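Long-range contact in soluble lytic murein transglycosylase (Escherichia coli, PDB 1QSA), which cleaves the glycosidic bonds between N-acetylmuramic acid and N-acetylglucosamine in peptidoglycan, forming a 1,6-anhydro bond in the muramic acid residue: residues 367-372 with 441-446. Numbering follows the deposited sequence.
Sequences KIDKAP and LWDHLE
Asp369 settles on His444 with its backbone and its CB: CB lies over the imidazole, 3.9 Å from the ring centroid in a CH-pi contact, and the carbonyl oxygen sits above the ring, offset toward its rim. The CB of His444 points away overall, but with CG anti to the carbonyl carbon and beside the backbone N (chi1 -79°) the ring comes back against Asp369 CB and O. At the ring edge NE2 meets, in plane, a water that donates a hydrogen bond to Lys370 O. An alanine at His444 would probably leave Asp369 CB without its aromatic surface and this water without its ring partner. A single direct hydrogen bond joins the two backbones, Asp369 N to Asp443 O at 2.9 Å, with the donor above the carbonyl plane. The acceptor belongs to a type I turn, Leu441 to His444, that leads into helix 445-448 with His444 as N-cap; in this alpha-superhelical enzyme the contact joins the loop between helices 351-359 and 378-381 to that helix start. The carboxylates of Asp369 and Asp443 come within 4.2 Å (OD2 to OD2), and a water donating to both oxygens probably eases their repulsion. Each has a cation as well: Lys367 NZ reaches the syn lone pair of Asp369 OD1, and Arg349 pairs with Asp443 OD1. On the apolar flank the side chains of Ile368 and Leu445 cross at about a right angle, with Tyr600 and Tyr597 of helix 582-601 packed against them.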
loop_
_atom_site.group_PDB
_atom_site.type_symbol
_atom_site.label_atom_id
_atom_site.label_comp_id
_atom_site.label_asym_id
_atom_site.label_seq_id
_atom_site.Cartn_x
_atom_site.Cartn_y
_atom_site.Cartn_z
ATOM N N LYS A 367 4.344 2.048 -26.330
ATOM C CA LYS A 367 2.987 2.048 -26.855
ATOM C C LYS A 367 2.290 3.189 -26.118
ATOM O O LYS A 367 2.217 3.186 -24.887
ATOM C CB LYS A 367 2.273 0.726 -26.576
ATOM C CG LYS A 367 0.798 0.761 -26.949
ATOM C CD LYS A 367 0.148 -0.607 -26.852
ATOM C CE LYS A 367 -1.354 -0.522 -27.080
ATOM N NZ LYS A 367 -1.713 0.140 -28.371
ATOM N N ILE A 368 1.856 4.203 -26.861
ATOM C CA ILE A 368 1.166 5.338 -26.245
ATOM C C ILE A 368 -0.234 5.531 -26.826
ATOM O O ILE A 368 -0.379 5.958 -27.972
ATOM C CB ILE A 368 1.967 6.658 -26.420
ATOM C CG1 ILE A 368 3.390 6.485 -25.880
ATOM C CG2 ILE A 368 1.279 7.811 -25.674
ATOM C CD1 ILE A 368 4.297 7.663 -26.122
ATOM N N ASP A 369 -1.252 5.117 -26.075
ATOM C CA ASP A 369 -2.653 5.282 -26.477
ATOM C C ASP A 369 -3.026 6.719 -26.133
ATOM O O ASP A 369 -2.672 7.213 -25.057
ATOM C CB ASP A 369 -3.570 4.354 -25.680
ATOM C CG ASP A 369 -3.391 2.890 -26.035
ATOM O OD1 ASP A 369 -2.615 2.575 -26.960
ATOM O OD2 ASP A 369 -4.045 2.055 -25.380
ATOM N N LYS A 370 -3.740 7.386 -27.032
ATOM C CA LYS A 370 -4.144 8.765 -26.794
ATOM C C LYS A 370 -5.563 8.867 -26.263
ATOM O O LYS A 370 -6.413 8.035 -26.570
ATOM C CB LYS A 370 -4.056 9.579 -28.083
ATOM C CG LYS A 370 -2.654 9.733 -28.652
ATOM C CD LYS A 370 -2.712 10.498 -29.968
ATOM C CE LYS A 370 -1.373 10.517 -30.684
ATOM N NZ LYS A 370 -1.447 11.243 -31.985
ATOM N N ALA A 371 -5.814 9.894 -25.457
ATOM C CA ALA A 371 -7.155 10.126 -24.935
ATOM C C ALA A 371 -7.949 10.745 -26.101
ATOM O O ALA A 371 -7.365 11.164 -27.107
ATOM C CB ALA A 371 -7.098 11.089 -23.751
ATOM N N PRO A 372 -9.284 10.785 -25.997
ATOM C CA PRO A 372 -10.104 11.365 -27.070
ATOM C C PRO A 372 -9.720 12.816 -27.380
ATOM O O PRO A 372 -9.210 13.532 -26.517
ATOM C CB PRO A 372 -11.519 11.296 -26.490
ATOM C CG PRO A 372 -11.467 10.093 -25.593
ATOM C CD PRO A 372 -10.127 10.249 -24.914
ATOM N N LEU A 441 -5.953 2.577 -17.473
ATOM C CA LEU A 441 -5.480 3.087 -18.764
ATOM C C LEU A 441 -3.960 3.004 -18.762
ATOM O O LEU A 441 -3.264 4.011 -18.920
ATOM C CB LEU A 441 -5.930 4.554 -18.915
ATOM C CG LEU A 441 -7.430 4.825 -18.696
ATOM C CD1 LEU A 441 -7.693 6.342 -18.674
ATOM C CD2 LEU A 441 -8.231 4.157 -19.794
ATOM N N TRP A 442 -3.451 1.780 -18.650
ATOM C CA TRP A 442 -2.017 1.559 -18.530
ATOM C C TRP A 442 -1.156 1.995 -19.696
ATOM O O TRP A 442 0.037 2.251 -19.521
ATOM C CB TRP A 442 -1.743 0.095 -18.171
ATOM C CG TRP A 442 -2.544 -0.439 -16.989
ATOM C CD1 TRP A 442 -3.192 -1.644 -16.921
ATOM C CD2 TRP A 442 -2.762 0.201 -15.721
ATOM N NE1 TRP A 442 -3.798 -1.791 -15.694
ATOM C CE2 TRP A 442 -3.549 -0.675 -14.938
ATOM C CE3 TRP A 442 -2.370 1.430 -15.170
ATOM C CZ2 TRP A 442 -3.951 -0.361 -13.636
ATOM C CZ3 TRP A 442 -2.770 1.743 -13.872
ATOM C CH2 TRP A 442 -3.554 0.850 -13.123
ATOM N N ASP A 443 -1.741 2.056 -20.892
ATOM C CA ASP A 443 -0.992 2.474 -22.066
ATOM C C ASP A 443 -1.149 3.958 -22.407
ATOM O O ASP A 443 -0.561 4.426 -23.384
ATOM C CB ASP A 443 -1.326 1.591 -23.277
ATOM C CG ASP A 443 -0.883 0.149 -23.088
ATOM O OD1 ASP A 443 0.282 -0.079 -22.700
ATOM O OD2 ASP A 443 -1.704 -0.765 -23.322
ATOM N N HIS A 444 -1.936 4.698 -21.616
ATOM C CA HIS A 444 -2.083 6.149 -21.825
ATOM C C HIS A 444 -0.910 6.805 -21.080
ATOM O O HIS A 444 -1.085 7.544 -20.102
ATOM C CB HIS A 444 -3.413 6.652 -21.256
ATOM C CG HIS A 444 -4.587 6.375 -22.137
ATOM N ND1 HIS A 444 -5.019 5.096 -22.428
ATOM C CD2 HIS A 444 -5.423 7.211 -22.797
ATOM C CE1 HIS A 444 -6.071 5.160 -23.227
ATOM N NE2 HIS A 444 -6.333 6.430 -23.467
ATOM N N LEU A 445 0.294 6.546 -21.573
ATOM C CA LEU A 445 1.503 7.022 -20.911
ATOM C C LEU A 445 1.651 8.508 -20.630
ATOM O O LEU A 445 2.198 8.881 -19.588
ATOM C CB LEU A 445 2.759 6.480 -21.614
ATOM C CG LEU A 445 2.871 4.954 -21.710
ATOM C CD1 LEU A 445 4.218 4.577 -22.352
ATOM C CD2 LEU A 445 2.727 4.309 -20.337
ATOM N N GLU A 446 1.172 9.362 -21.533
ATOM C CA GLU A 446 1.324 10.801 -21.328
ATOM C C GLU A 446 0.601 11.278 -20.068
ATOM O O GLU A 446 1.133 12.094 -19.320
ATOM C CB GLU A 446 0.848 11.600 -22.555
ATOM C CG GLU A 446 1.367 13.025 -22.501
ATOM C CD GLU A 446 1.091 13.846 -23.737
ATOM O OE1 GLU A 446 0.161 13.511 -24.497
ATOM O OE2 GLU A 446 1.821 14.843 -23.933
HETATM O O HOH W 1 2.606 1.429 -22.875
HETATM O O HOH W 2 -1.320 9.027 -23.504
HETATM O O HOH W 3 -3.778 -0.557 -25.023
HETATM O O HOH W 4 -8.750 7.015 -24.839
#